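Local coordinates for NADH:ubiquinone oxidoreductase, Na translocating, C subunit (Parabacteroides distasonis, PDB 3LWX), which is one subunit of a sodium-translocating oxidoreductase complex and carries a domain of the FMN-binding family, at residues Gln8-Asn11 with Glu12-Lys16; Met183-Asn186 with Ser187-Tyr191. All coordinates share one frame; numbering follows the deposited sequence. Where two conformers were deposited one is given.

Overall arrangement
Both contacts are local, each lying within two successive turns of one helix. Interaction 1 belongs to helix 4-23, near the start of the chain. Interaction 2 belongs to helix 174-196, near its end. Their centres are about 25 Å apart, on opposite sides of the chain's centre, and their nearest atoms stay about 9 Å from each other. Between them along the chain come the six strands of the antiparallel sheet. Interaction 1 is a surface contact with polar side chains beside helix 30-40. Interaction 2 is partly buried and packs on strands 82-92 and 97-104. One helix thus lies at the N-terminal end of the chain, and the other packs against the large sheet.

Interaction 1: Gln8-Asn11 with Glu12-Lys16; sequences QKQN and EDNDK
Lys9 and Asp13 form a salt bridge one helical turn apart. NZ of Lys9 gives a 2.8 Å hydrogen bond to OD2 of Asp13, on the syn lone pair of that oxygen. The lysine chain sets out with CG anti to its own nitrogen (chi1 163°) and bends only at its last torsion (chi4 57°), which turns NZ in to the carboxylate. CG of Lys9 also lies 3.5 Å from OD2 of Asp13. The main chain joins the same pair, since N of Asp13 bonds to O of Lys9 at 2.8 Å. This is an i to i+4 pair in the middle of helix 4-23, where Glu12, Asn14 and Asp15 likewise give their backbone N-H groups to the carbonyls of Gln8, Gln10 and Asn11.

On another flank of the helix, well away from the salt bridge, one water ties three amide side chains together. It donates to OD1 of Asn11 at 2.6 Å. It accepts from ND2 of Asn14 at 2.9 Å and from NE2 of Gln10 at 3.2 Å. The other ends of two of these amides are also satisfied: OE1 of Gln10 by Gln2, and OD1 of Asn14 by Arg17. Asn14 is buried and also touches Ser30, Ala33 and Glu34 of helix 30-40. On Asp15, OD1 accepts a hydrogen bond from Gln19.

Interaction 2: Met183-Asn186 with Ser187-Tyr191; sequences MLFN and SLSGY
Within helix 174-196, N of Ser187, Leu188 and Ser189 bond to O of Met183, Leu184 and Phe185, four residues back. Two serine hydroxyls bond back to two of these carbonyls. OG of Ser187 donates to O of Met183 at 2.8 Å, and OG of Ser189 donates to O of Phe185 at 2.7 Å. Each of these two carbonyl oxygens therefore takes two donors, one N-H and one hydroxyl, which come from opposite faces of its plane. Both serines hold OG beside their own nitrogen (chi1 -63° in Ser187, -75° in Ser189), and this turns the hydroxyl back to the preceding turn. Such a bond to the carbonyl one turn earlier is common for serines within helices.

OG of Ser189 also sits over one face of the Phe185 ring, displaced toward the rim, 3.8 Å from CE1 of Phe185. OD1 of Asn186 lies at the edge of the same ring, in its plane. A glycerol molecule is bound close to the Phe185 side chain. On another side of the helix Leu184 and Leu188 form an apolar pair, with CD2 of Leu184 4.3 Å from CD1 of Leu188. CG of the selenomethionine Met183 passes 3.9 Å from OG of Ser187.

The buried side of helix 174-196 lies against the six-stranded sheet. Met183, Leu184 and Ser187 touch Leu89 of strand 82-92, and OG of Ser187 has a further hydrogen bond with N of His90. Leu184 and Leu188 both reach Ile102 of strand 97-104. Phe149 of strand 148-149 is met by Leu188 and Ser189, and its ring meets that of Phe185 at about 45°.

Interaction 1: Gln8-Asn11 with Glu12-Lys16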
loop_
_atom_site.group_PDB
_atom_site.type_symbol
_atom_site.label_atom_id
_atom_site.label_comp_id
_atom_site.label_asym_id
_atom_site.label_seq_id
_atom_site.Cartn_x
_atom_site.Cartn_y
_atom_site.Cartn_z
ATOM N N GLN A 8 -16.006 -17.334 -5.262
ATOM C CA GLN A 8 -15.454 -16.728 -4.057
ATOM C C GLN A 8 -14.111 -16.057 -4.380
ATOM O O GLN A 8 -13.848 -14.930 -3.963
ATOM C CB GLN A 8 -15.316 -17.781 -2.945
ATOM C CG GLN A 8 -16.669 -18.270 -2.416
ATOM C CD GLN A 8 -16.629 -19.529 -1.555
ATOM O OE1 GLN A 8 -15.689 -20.318 -1.617
ATOM N NE2 GLN A 8 -17.686 -19.734 -0.769
ATOM N N LYS A 9 -13.255 -16.756 -5.126
ATOM C CA LYS A 9 -11.952 -16.210 -5.521
ATOM C C LYS A 9 -12.110 -14.959 -6.368
ATOM O O LYS A 9 -11.370 -13.981 -6.198
ATOM C CB LYS A 9 -11.128 -17.265 -6.268
ATOM C CG LYS A 9 -9.951 -16.712 -7.084
ATOM C CD LYS A 9 -9.077 -17.841 -7.594
ATOM C CE LYS A 9 -8.277 -17.440 -8.809
ATOM N NZ LYS A 9 -7.413 -16.266 -8.588
ATOM N N GLN A 10 -13.053 -14.969 -7.302
ATOM C CA GLN A 10 -13.229 -13.773 -8.153
ATOM C C GLN A 10 -13.625 -12.586 -7.264
ATOM O O GLN A 10 -13.168 -11.475 -7.494
ATOM C CB GLN A 10 -14.199 -13.955 -9.363
ATOM C CG GLN A 10 -15.713 -13.790 -9.125
ATOM C CD GLN A 10 -16.540 -13.759 -10.425
ATOM O OE1 GLN A 10 -16.715 -14.782 -11.098
ATOM N NE2 GLN A 10 -17.096 -12.585 -10.748
ATOM N N ASN A 11 -14.458 -12.812 -6.258
ATOM C CA ASN A 11 -14.847 -11.728 -5.371
ATOM C C ASN A 11 -13.659 -11.214 -4.570
ATOM O O ASN A 11 -13.478 -10.005 -4.406
ATOM C CB ASN A 11 -15.974 -12.142 -4.442
ATOM C CG ASN A 11 -17.289 -12.314 -5.158
ATOM O OD1 ASN A 11 -17.535 -11.749 -6.227
ATOM N ND2 ASN A 11 -18.149 -13.113 -4.569
ATOM N N GLU A 12 -12.841 -12.132 -4.069
ATOM C CA GLU A 12 -11.647 -11.737 -3.326
ATOM C C GLU A 12 -10.662 -10.980 -4.218
ATOM O O GLU A 12 -10.093 -9.968 -3.812
ATOM C CB GLU A 12 -10.964 -12.964 -2.727
ATOM C CG GLU A 12 -11.773 -13.632 -1.635
ATOM C CD GLU A 12 -11.228 -14.979 -1.197
ATOM O OE1 GLU A 12 -10.237 -15.476 -1.779
ATOM O OE2 GLU A 12 -11.826 -15.557 -0.268
ATOM N N ASP A 13 -10.481 -11.465 -5.443
ATOM C CA ASP A 13 -9.564 -10.828 -6.383
ATOM C C ASP A 13 -10.064 -9.438 -6.764
ATOM O O ASP A 13 -9.282 -8.501 -6.846
ATOM C CB ASP A 13 -9.390 -11.669 -7.640
ATOM C CG ASP A 13 -8.564 -12.929 -7.426
ATOM O OD1 ASP A 13 -7.948 -13.104 -6.349
ATOM O OD2 ASP A 13 -8.552 -13.735 -8.384
ATOM N N ASN A 14 -11.363 -9.289 -6.978
ATOM C CA ASN A 14 -11.891 -7.967 -7.297
ATOM C C ASN A 14 -11.746 -6.989 -6.127
ATOM O O ASN A 14 -11.468 -5.822 -6.351
ATOM C CB ASN A 14 -13.323 -8.070 -7.836
ATOM C CG ASN A 14 -13.334 -8.512 -9.293
ATOM O OD1 ASN A 14 -12.477 -8.080 -10.081
ATOM N ND2 ASN A 14 -14.331 -9.315 -9.676
ATOM N N ASP A 15 -11.899 -7.475 -4.897
ATOM C CA ASP A 15 -11.667 -6.661 -3.712
ATOM C C ASP A 15 -10.206 -6.192 -3.695
ATOM O O ASP A 15 -9.936 -5.007 -3.495
ATOM C CB ASP A 15 -12.063 -7.471 -2.476
ATOM C CG ASP A 15 -11.959 -6.715 -1.162
ATOM O OD1 ASP A 15 -11.669 -5.517 -1.122
ATOM O OD2 ASP A 15 -12.235 -7.358 -0.117
ATOM N N LYS A 16 -9.260 -7.103 -3.930
ATOM C CA LYS A 16 -7.853 -6.722 -3.985
ATOM C C LYS A 16 -7.601 -5.706 -5.106
ATOM O O LYS A 16 -6.855 -4.738 -4.910
ATOM C CB LYS A 16 -6.974 -7.967 -4.112
ATOM C CG LYS A 16 -5.497 -7.662 -4.217
ATOM C CD LYS A 16 -4.638 -8.898 -4.050
ATOM C CE LYS A 16 -3.151 -8.617 -4.165
ATOM N NZ LYS A 16 -2.331 -9.785 -3.694
HETATM O O HOH W 1 -16.621 -10.505 -8.378
#

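Interaction 2: Met183-Asn186 with Ser187-Tyr191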
loop_
_atom_site.group_PDB
_atom_site.type_symbol
_atom_site.label_atom_id
_atom_site.label_comp_id
_atom_site.label_asym_id
_atom_site.label_seq_id
_atom_site.Cartn_x
_atom_site.Cartn_y
_atom_site.Cartn_z
HETATM N N MSE A 183 3.923 -0.348 10.122
HETATM C CA MSE A 183 3.644 -1.096 8.899
HETATM C C MSE A 183 4.297 -0.438 7.697
HETATM O O MSE A 183 4.892 -1.114 6.853
HETATM C CB MSE A 183 2.130 -1.201 8.664
HETATM C CG MSE A 183 1.765 -1.709 7.282
HETATM SE SE MSE A 183 -0.058 -2.274 7.124
HETATM C CE MSE A 183 -0.916 -0.586 7.334
ATOM N N LEU A 184 4.167 0.878 7.588
ATOM C CA LEU A 184 4.774 1.593 6.479
ATOM C C LEU A 184 6.292 1.435 6.507
ATOM O O LEU A 184 6.911 1.103 5.493
ATOM C CB LEU A 184 4.381 3.076 6.537
ATOM C CG LEU A 184 2.967 3.417 6.105
ATOM C CD1 LEU A 184 2.545 4.771 6.649
ATOM C CD2 LEU A 184 2.867 3.354 4.584
ATOM N N PHE A 185 6.893 1.694 7.655
ATOM C CA PHE A 185 8.347 1.605 7.723
ATOM C C PHE A 185 8.844 0.202 7.419
ATOM O O PHE A 185 9.760 0.002 6.621
ATOM C CB PHE A 185 8.838 2.074 9.101
ATOM C CG PHE A 185 10.332 2.041 9.246
ATOM C CD1 PHE A 185 10.972 0.893 9.686
ATOM C CD2 PHE A 185 11.107 3.152 8.933
ATOM C CE1 PHE A 185 12.350 0.852 9.810
ATOM C CE2 PHE A 185 12.481 3.119 9.052
ATOM C CZ PHE A 185 13.104 1.974 9.493
ATOM N N ASN A 186 8.252 -0.787 8.090
ATOM C CA ASN A 186 8.720 -2.167 7.945
ATOM C C ASN A 186 8.438 -2.725 6.555
ATOM O O ASN A 186 9.268 -3.419 5.980
ATOM C CB ASN A 186 8.075 -3.054 9.005
ATOM C CG ASN A 186 8.572 -2.763 10.402
ATOM O OD1 ASN A 186 9.723 -2.368 10.597
ATOM N ND2 ASN A 186 7.709 -2.999 11.393
ATOM N N SER A 187 7.287 -2.383 6.001
ATOM C CA SER A 187 6.932 -2.901 4.678
ATOM C C SER A 187 7.759 -2.222 3.587
ATOM O O SER A 187 8.301 -2.877 2.685
ATOM C CB SER A 187 5.462 -2.691 4.370
ATOM O OG SER A 187 4.618 -3.403 5.266
ATOM N N LEU A 188 7.852 -0.898 3.650
ATOM C CA LEU A 188 8.600 -0.163 2.631
ATOM C C LEU A 188 10.090 -0.480 2.680
ATOM O O LEU A 188 10.772 -0.402 1.653
ATOM C CB LEU A 188 8.345 1.342 2.724
ATOM C CG LEU A 188 6.936 1.801 2.390
ATOM C CD1 LEU A 188 6.769 3.287 2.725
ATOM C CD2 LEU A 188 6.616 1.540 0.915
ATOM N N SER A 189 10.605 -0.875 3.850
ATOM C CA SER A 189 12.022 -1.228 3.972
ATOM C C SER A 189 12.392 -2.297 2.946
ATOM O O SER A 189 13.476 -2.266 2.374
ATOM C CB SER A 189 12.357 -1.708 5.385
ATOM O OG SER A 189 12.411 -0.630 6.303
ATOM N N GLY A 190 11.499 -3.254 2.708
ATOM C CA GLY A 190 11.792 -4.310 1.742
ATOM C C GLY A 190 11.999 -3.798 0.325
ATOM O O GLY A 190 12.773 -4.364 -0.437
ATOM N N TYR A 191 11.305 -2.712 -0.005
ATOM C CA TYR A 191 11.344 -2.115 -1.335
ATOM C C TYR A 191 12.466 -1.102 -1.544
ATOM O O TYR A 191 12.610 -0.591 -2.647
ATOM C CB TYR A 191 10.009 -1.414 -1.611
ATOM C CG TYR A 191 8.825 -2.330 -1.737
ATOM C CD1 TYR A 191 8.480 -2.898 -2.960
ATOM C CD2 TYR A 191 7.979 -2.579 -0.656
ATOM C CE1 TYR A 191 7.360 -3.687 -3.095
ATOM C CE2 TYR A 191 6.863 -3.392 -0.778
ATOM C CZ TYR A 191 6.531 -3.928 -2.012
ATOM O OH TYR A 191 5.396 -4.691 -2.132
#